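Local structure of putative surface-anchored fimbrial subunit (Corynebacterium diphtheriae, 3HR6) at residues F328-C333 with F392-T397; K408-K413 with Q426-D431. The protein forms the shaft of a Corynebacterium diphtheriae pilus as its major pilin, built of tandem Ig-like modules, and probably serves in cell adhesion. All blocks are in the same frame, centred on the assembly; numbering follows the deposited sequence.

Overall arrangement
Both contacts belong to the last of the tandem Ig-like modules, toward the C-terminal end of the rod. Following the chain, strand 327-333 comes first, and contact 1 closes when strand 391-398 returns beside it; 58 residues separate 328-333 from 392-397, most of them outside the four-stranded sheet that the two share. A short connection then leads to 410-412, the next strand of that sheet, and contact 2 closes when 424-432 comes back on the facing sheet, 12 residues separating 408-413 from 426-431. The two closures run in series, neither nested nor crossed, with centres about 9 Å apart. Contact 1 joins strands within one sheet, while contact 2 ties that sheet to the one facing it.

Contact 1 (F328-C333 with F392-T397); sequences FQLHRC and FCLVET
The R332 guanidinium reaches over one face of the F392 ring, where NH1 stands 3.3 Å above the plane, over the ring centre. This cation-pi contact is made with the two planes 85° apart, so the guanidinium stands upright on the ring and does not stack flat. Bends at chi2 and chi3 fold the arginine chain back, with CD also touching the ring. At the same end of the strand pair, C333 and C393 are joined by a disulfide (SG to SG 2.1 Å), which covalently locks neighbouring strands. The C393 sulfur sits between its own backbone N and carbonyl carbon, a position that turns it to the sulfur of C333.

Antiparallel pairing carries the middle: Q329 and V395 exchange both backbone bonds, as do H331 and C393, with H331 N to C393 O at 2.9 Å. Beside these bonds, H331 CD2 meets V395 CG2 at 3.6 Å. On the other face, L330 CD1 packs against L394 CD2 at 3.8 Å. Further on, E396 CG makes an off-centre CH-pi contact with the F328 ring. The polar ends find partners beyond the pair: R332 NE on K388 O, H331 ND1 on D343 and E396 OE1 on L406 N.

F328, L330 and L394 pack on strand 302-315 of the Ig-like module, and L330 and L394 also on L364 of 361-375. Strand 410-412 flanks 391-398, its I411 packing on the disulfide.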
loop_
_atom_site.group_PDB
_atom_site.type_symbol
_atom_site.label_atom_id
_atom_site.label_comp_id
_atom_site.label_asym_id
_atom_site.label_seq_id
_atom_site.Cartn_x
_atom_site.Cartn_y
_atom_site.Cartn_z
ATOM N N PHE A 328 10.464 -31.942 20.424
ATOM C CA PHE A 328 10.912 -31.869 19.041
ATOM C C PHE A 328 11.512 -30.514 18.761
ATOM O O PHE A 328 11.158 -29.482 19.399
ATOM C CB PHE A 328 9.762 -32.109 18.052
ATOM C CG PHE A 328 9.110 -33.444 18.214
ATOM C CD1 PHE A 328 9.503 -34.536 17.418
ATOM C CD2 PHE A 328 8.142 -33.642 19.180
ATOM C CE1 PHE A 328 8.937 -35.774 17.583
ATOM C CE2 PHE A 328 7.568 -34.880 19.361
ATOM C CZ PHE A 328 7.945 -35.962 18.551
ATOM N N GLN A 329 12.481 -30.543 17.858
ATOM C CA GLN A 329 12.960 -29.337 17.230
ATOM C C GLN A 329 12.686 -29.404 15.737
ATOM O O GLN A 329 12.666 -30.482 15.092
ATOM C CB GLN A 329 14.422 -29.085 17.572
ATOM C CG GLN A 329 14.669 -28.918 19.032
ATOM C CD GLN A 329 16.091 -28.498 19.311
ATOM O OE1 GLN A 329 17.023 -29.267 19.068
ATOM N NE2 GLN A 329 16.258 -27.311 19.877
ATOM N N LEU A 330 12.439 -28.226 15.182
ATOM C CA LEU A 330 12.178 -28.090 13.748
ATOM C C LEU A 330 13.474 -27.721 13.014
ATOM O O LEU A 330 14.235 -26.884 13.461
ATOM C CB LEU A 330 11.079 -27.064 13.508
ATOM C CG LEU A 330 10.600 -26.871 12.050
ATOM C CD1 LEU A 330 9.897 -28.118 11.537
ATOM C CD2 LEU A 330 9.685 -25.621 11.970
ATOM N N HIS A 331 13.697 -28.383 11.889
ATOM C CA HIS A 331 14.926 -28.313 11.132
ATOM C C HIS A 331 14.597 -28.313 9.660
ATOM O O HIS A 331 13.449 -28.470 9.271
ATOM C CB HIS A 331 15.791 -29.531 11.424
ATOM C CG HIS A 331 16.556 -29.443 12.708
ATOM N ND1 HIS A 331 17.706 -28.691 12.829
ATOM C CD2 HIS A 331 16.365 -30.037 13.909
ATOM C CE1 HIS A 331 18.200 -28.839 14.047
ATOM N NE2 HIS A 331 17.400 -29.645 14.729
ATOM N N ARG A 332 15.623 -28.131 8.846
ATOM C CA ARG A 332 15.589 -28.312 7.421
ATOM C C ARG A 332 16.431 -29.548 7.071
ATOM O O ARG A 332 17.458 -29.810 7.716
ATOM C CB ARG A 332 16.162 -27.104 6.688
ATOM C CG ARG A 332 15.374 -25.812 6.908
ATOM C CD ARG A 332 14.057 -25.866 6.193
ATOM N NE ARG A 332 14.188 -25.921 4.749
ATOM C CZ ARG A 332 13.195 -25.938 3.859
ATOM N NH1 ARG A 332 11.925 -25.899 4.277
ATOM N NH2 ARG A 332 13.487 -26.000 2.552
ATOM N N CYS A 333 15.945 -30.309 6.090
ATOM C CA CYS A 333 16.561 -31.549 5.651
ATOM C C CYS A 333 16.836 -31.492 4.138
ATOM O O CYS A 333 16.151 -30.761 3.401
ATOM C CB CYS A 333 15.631 -32.731 6.018
ATOM S SG CYS A 333 15.742 -33.317 7.731
ATOM N N PHE A 392 11.169 -29.188 5.481
ATOM C CA PHE A 392 11.237 -29.186 6.915
ATOM C C PHE A 392 11.270 -30.612 7.462
ATOM O O PHE A 392 10.812 -31.600 6.826
ATOM C CB PHE A 392 10.042 -28.447 7.529
ATOM C CG PHE A 392 9.994 -26.984 7.229
ATOM C CD1 PHE A 392 10.789 -26.065 7.924
ATOM C CD2 PHE A 392 9.157 -26.496 6.227
ATOM C CE1 PHE A 392 10.748 -24.721 7.632
ATOM C CE2 PHE A 392 9.111 -25.158 5.932
ATOM C CZ PHE A 392 9.899 -24.252 6.629
ATOM N N CYS A 393 11.837 -30.722 8.647
ATOM C CA CYS A 393 11.790 -32.009 9.349
ATOM C C CYS A 393 11.842 -31.811 10.826
ATOM O O CYS A 393 12.309 -30.807 11.310
ATOM C CB CYS A 393 12.890 -32.949 8.867
ATOM S SG CYS A 393 14.528 -32.130 8.953
ATOM N N LEU A 394 11.334 -32.790 11.556
ATOM C CA LEU A 394 11.327 -32.714 13.005
ATOM C C LEU A 394 12.320 -33.709 13.575
ATOM O O LEU A 394 12.397 -34.850 13.112
ATOM C CB LEU A 394 9.941 -33.066 13.512
ATOM C CG LEU A 394 8.816 -32.063 13.216
ATOM C CD1 LEU A 394 7.399 -32.765 13.430
ATOM C CD2 LEU A 394 8.975 -30.793 14.062
ATOM N N VAL A 395 13.050 -33.271 14.586
ATOM C CA VAL A 395 13.958 -34.164 15.314
ATOM C C VAL A 395 13.426 -34.292 16.726
ATOM O O VAL A 395 13.228 -33.295 17.442
ATOM C CB VAL A 395 15.403 -33.616 15.346
ATOM C CG1 VAL A 395 16.277 -34.431 16.357
ATOM C CG2 VAL A 395 16.017 -33.614 13.964
ATOM N N GLU A 396 13.204 -35.537 17.147
ATOM C CA GLU A 396 12.785 -35.806 18.504
ATOM C C GLU A 396 13.986 -35.790 19.431
ATOM O O GLU A 396 14.876 -36.640 19.299
ATOM C CB GLU A 396 12.094 -37.155 18.612
ATOM C CG GLU A 396 11.467 -37.355 19.969
ATOM C CD GLU A 396 10.651 -38.603 20.061
ATOM O OE1 GLU A 396 11.159 -39.700 19.756
ATOM O OE2 GLU A 396 9.506 -38.476 20.504
ATOM N N THR A 397 14.025 -34.833 20.351
ATOM C CA THR A 397 15.183 -34.672 21.255
ATOM C C THR A 397 14.971 -35.298 22.632
ATOM O O THR A 397 15.936 -35.528 23.352
ATOM C CB THR A 397 15.555 -33.202 21.452
ATOM O OG1 THR A 397 14.452 -32.495 22.026
ATOM C CG2 THR A 397 16.021 -32.545 20.153
#

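Contact 2 (K408-K413 with Q426-D431); sequences KPVIVK and QKVKID
V412 and V428 carry the apolar part of the contact, meeting through their CG2 methyls at 3.6 Å. Their side chains cross at a slant, and V428 CG2 also lies near V412 CG1, so that one methyl of V428 is set against both branches of its partner. In each valine CG1 is anti to the backbone N, a rotamer that turns CG2 to the other valine. The other branch of V428 serves a second residue: its CG1 faces V410 CG1 at 4.0 Å, the two side chains lying alongside one another, pointing opposite ways. A looser touch, 4.5 Å between V410 CG2 and I430 CD1, continues the apolar row.

The polar part is one hydrogen bond at the other end. Q426 NE2 donates to the backbone carbonyl O of K413 over 3.1 Å, nearly straight with an N-H...O angle of 164°. The donor lies in the carbonyl plane, and the acceptor is close to the plane of the Q426 amide, so both groups are well oriented. With CG anti to the backbone N, Q426 CG rests against V412 CG1 at 3.6 Å; the bend at chi2 (60°) then swings CD, and with it the amide, to the K413 carbonyl. The same side chain thus adds an aliphatic contact to its polar grip.

The backbones are not paired here: the strand segments run nearly antiparallel but their axes stay 8.9 Å apart, the spacing of facing sheets of a beta sandwich. Strand 410-412 edges one sheet, bonded to 391-398 through V410 with L394 and V412 with F392. Strand 424-432 belongs to the other, bonded to 302-315, whose I309 touches both V412 and V428.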
loop_
_atom_site.group_PDB
_atom_site.type_symbol
_atom_site.label_atom_id
_atom_site.label_comp_id
_atom_site.label_asym_id
_atom_site.label_seq_id
_atom_site.Cartn_x
_atom_site.Cartn_y
_atom_site.Cartn_z
ATOM N N LYS A 408 15.801 -40.879 13.090
ATOM C CA LYS A 408 15.930 -40.068 11.896
ATOM C C LYS A 408 14.957 -38.897 11.996
ATOM O O LYS A 408 13.931 -38.998 12.682
ATOM C CB LYS A 408 15.660 -40.887 10.639
ATOM C CG LYS A 408 16.719 -41.947 10.344
ATOM C CD LYS A 408 16.535 -42.543 8.941
ATOM C CE LYS A 408 17.566 -43.623 8.591
ATOM N NZ LYS A 408 18.989 -43.225 8.831
ATOM N N PRO A 409 15.284 -37.796 11.309
ATOM C CA PRO A 409 14.317 -36.703 11.189
ATOM C C PRO A 409 13.033 -37.185 10.522
ATOM O O PRO A 409 13.084 -38.041 9.636
ATOM C CB PRO A 409 15.050 -35.675 10.320
ATOM C CG PRO A 409 16.492 -35.973 10.521
ATOM C CD PRO A 409 16.578 -37.454 10.690
ATOM N N VAL A 410 11.896 -36.627 10.949
ATOM C CA VAL A 410 10.594 -36.926 10.354
ATOM C C VAL A 410 10.302 -35.810 9.345
ATOM O O VAL A 410 10.117 -34.655 9.752
ATOM C CB VAL A 410 9.473 -36.962 11.425
ATOM C CG1 VAL A 410 8.133 -37.253 10.798
ATOM C CG2 VAL A 410 9.761 -37.998 12.506
ATOM N N ILE A 411 10.260 -36.161 8.056
ATOM C CA ILE A 411 10.064 -35.161 7.002
ATOM C C ILE A 411 8.651 -34.628 7.157
ATOM O O ILE A 411 7.713 -35.396 7.397
ATOM C CB ILE A 411 10.272 -35.718 5.576
ATOM C CG1 ILE A 411 11.689 -36.280 5.416
ATOM C CG2 ILE A 411 10.027 -34.601 4.535
ATOM C CD1 ILE A 411 12.761 -35.354 5.935
ATOM N N VAL A 412 8.522 -33.315 7.113
ATOM C CA VAL A 412 7.233 -32.668 7.145
ATOM C C VAL A 412 7.155 -31.763 5.923
ATOM O O VAL A 412 7.947 -30.830 5.795
ATOM C CB VAL A 412 7.019 -31.892 8.456
ATOM C CG1 VAL A 412 5.672 -31.160 8.459
ATOM C CG2 VAL A 412 7.150 -32.835 9.663
ATOM N N LYS A 413 6.238 -32.074 5.016
ATOM C CA LYS A 413 6.000 -31.306 3.785
ATOM C C LYS A 413 5.189 -30.063 4.127
ATOM O O LYS A 413 4.016 -30.176 4.509
ATOM C CB LYS A 413 5.229 -32.155 2.759
ATOM C CG LYS A 413 5.994 -33.375 2.208
ATOM C CD LYS A 413 5.088 -34.352 1.449
ATOM C CE LYS A 413 5.831 -35.106 0.326
ATOM N NZ LYS A 413 5.023 -36.198 -0.319
ATOM N N GLN A 426 0.267 -28.849 8.087
ATOM C CA GLN A 426 0.525 -30.276 8.005
ATOM C C GLN A 426 0.319 -30.855 9.393
ATOM O O GLN A 426 0.838 -30.296 10.348
ATOM C CB GLN A 426 1.967 -30.504 7.543
ATOM C CG GLN A 426 2.327 -31.937 7.272
ATOM C CD GLN A 426 1.447 -32.536 6.193
ATOM O OE1 GLN A 426 0.656 -33.422 6.464
ATOM N NE2 GLN A 426 1.541 -32.010 4.992
ATOM N N LYS A 427 -0.434 -31.947 9.480
ATOM C CA LYS A 427 -0.586 -32.712 10.703
ATOM C C LYS A 427 0.392 -33.870 10.639
ATOM O O LYS A 427 0.410 -34.588 9.659
ATOM C CB LYS A 427 -2.025 -33.231 10.801
ATOM C CG LYS A 427 -2.371 -33.988 12.070
ATOM C CD LYS A 427 -3.660 -34.749 11.897
ATOM C CE LYS A 427 -4.876 -33.834 11.866
ATOM N NZ LYS A 427 -6.132 -34.638 11.786
ATOM N N VAL A 428 1.179 -34.071 11.695
ATOM C CA VAL A 428 2.194 -35.104 11.730
ATOM C C VAL A 428 1.864 -36.037 12.895
ATOM O O VAL A 428 2.017 -35.664 14.040
ATOM C CB VAL A 428 3.573 -34.475 11.924
ATOM C CG1 VAL A 428 4.667 -35.540 11.854
ATOM C CG2 VAL A 428 3.771 -33.377 10.856
ATOM N N LYS A 429 1.386 -37.228 12.566
ATOM C CA LYS A 429 1.070 -38.238 13.584
ATOM C C LYS A 429 2.306 -39.046 13.909
ATOM O O LYS A 429 2.892 -39.683 13.001
ATOM C CB LYS A 429 -0.015 -39.171 13.078
ATOM C CG LYS A 429 -1.281 -38.431 12.782
ATOM C CD LYS A 429 -2.413 -39.412 12.632
ATOM C CE LYS A 429 -3.701 -38.683 12.287
ATOM N NZ LYS A 429 -4.197 -37.892 13.458
ATOM N N ILE A 430 2.672 -39.068 15.195
ATOM C CA ILE A 430 3.889 -39.755 15.627
ATOM C C ILE A 430 3.543 -40.642 16.804
ATOM O O ILE A 430 3.024 -40.178 17.815
ATOM C CB ILE A 430 4.988 -38.747 16.011
ATOM C CG1 ILE A 430 5.343 -37.869 14.813
ATOM C CG2 ILE A 430 6.251 -39.452 16.481
ATOM C CD1 ILE A 430 6.344 -36.830 15.151
ATOM N N ASP A 431 3.838 -41.919 16.645
ATOM C CA ASP A 431 3.585 -42.907 17.685
ATOM C C ASP A 431 4.932 -43.319 18.240
ATOM O O ASP A 431 5.800 -43.812 17.500
ATOM C CB ASP A 431 2.841 -44.097 17.113
ATOM C CG ASP A 431 2.409 -45.087 18.181
ATOM O OD1 ASP A 431 2.017 -44.673 19.287
ATOM O OD2 ASP A 431 2.470 -46.292 17.903
#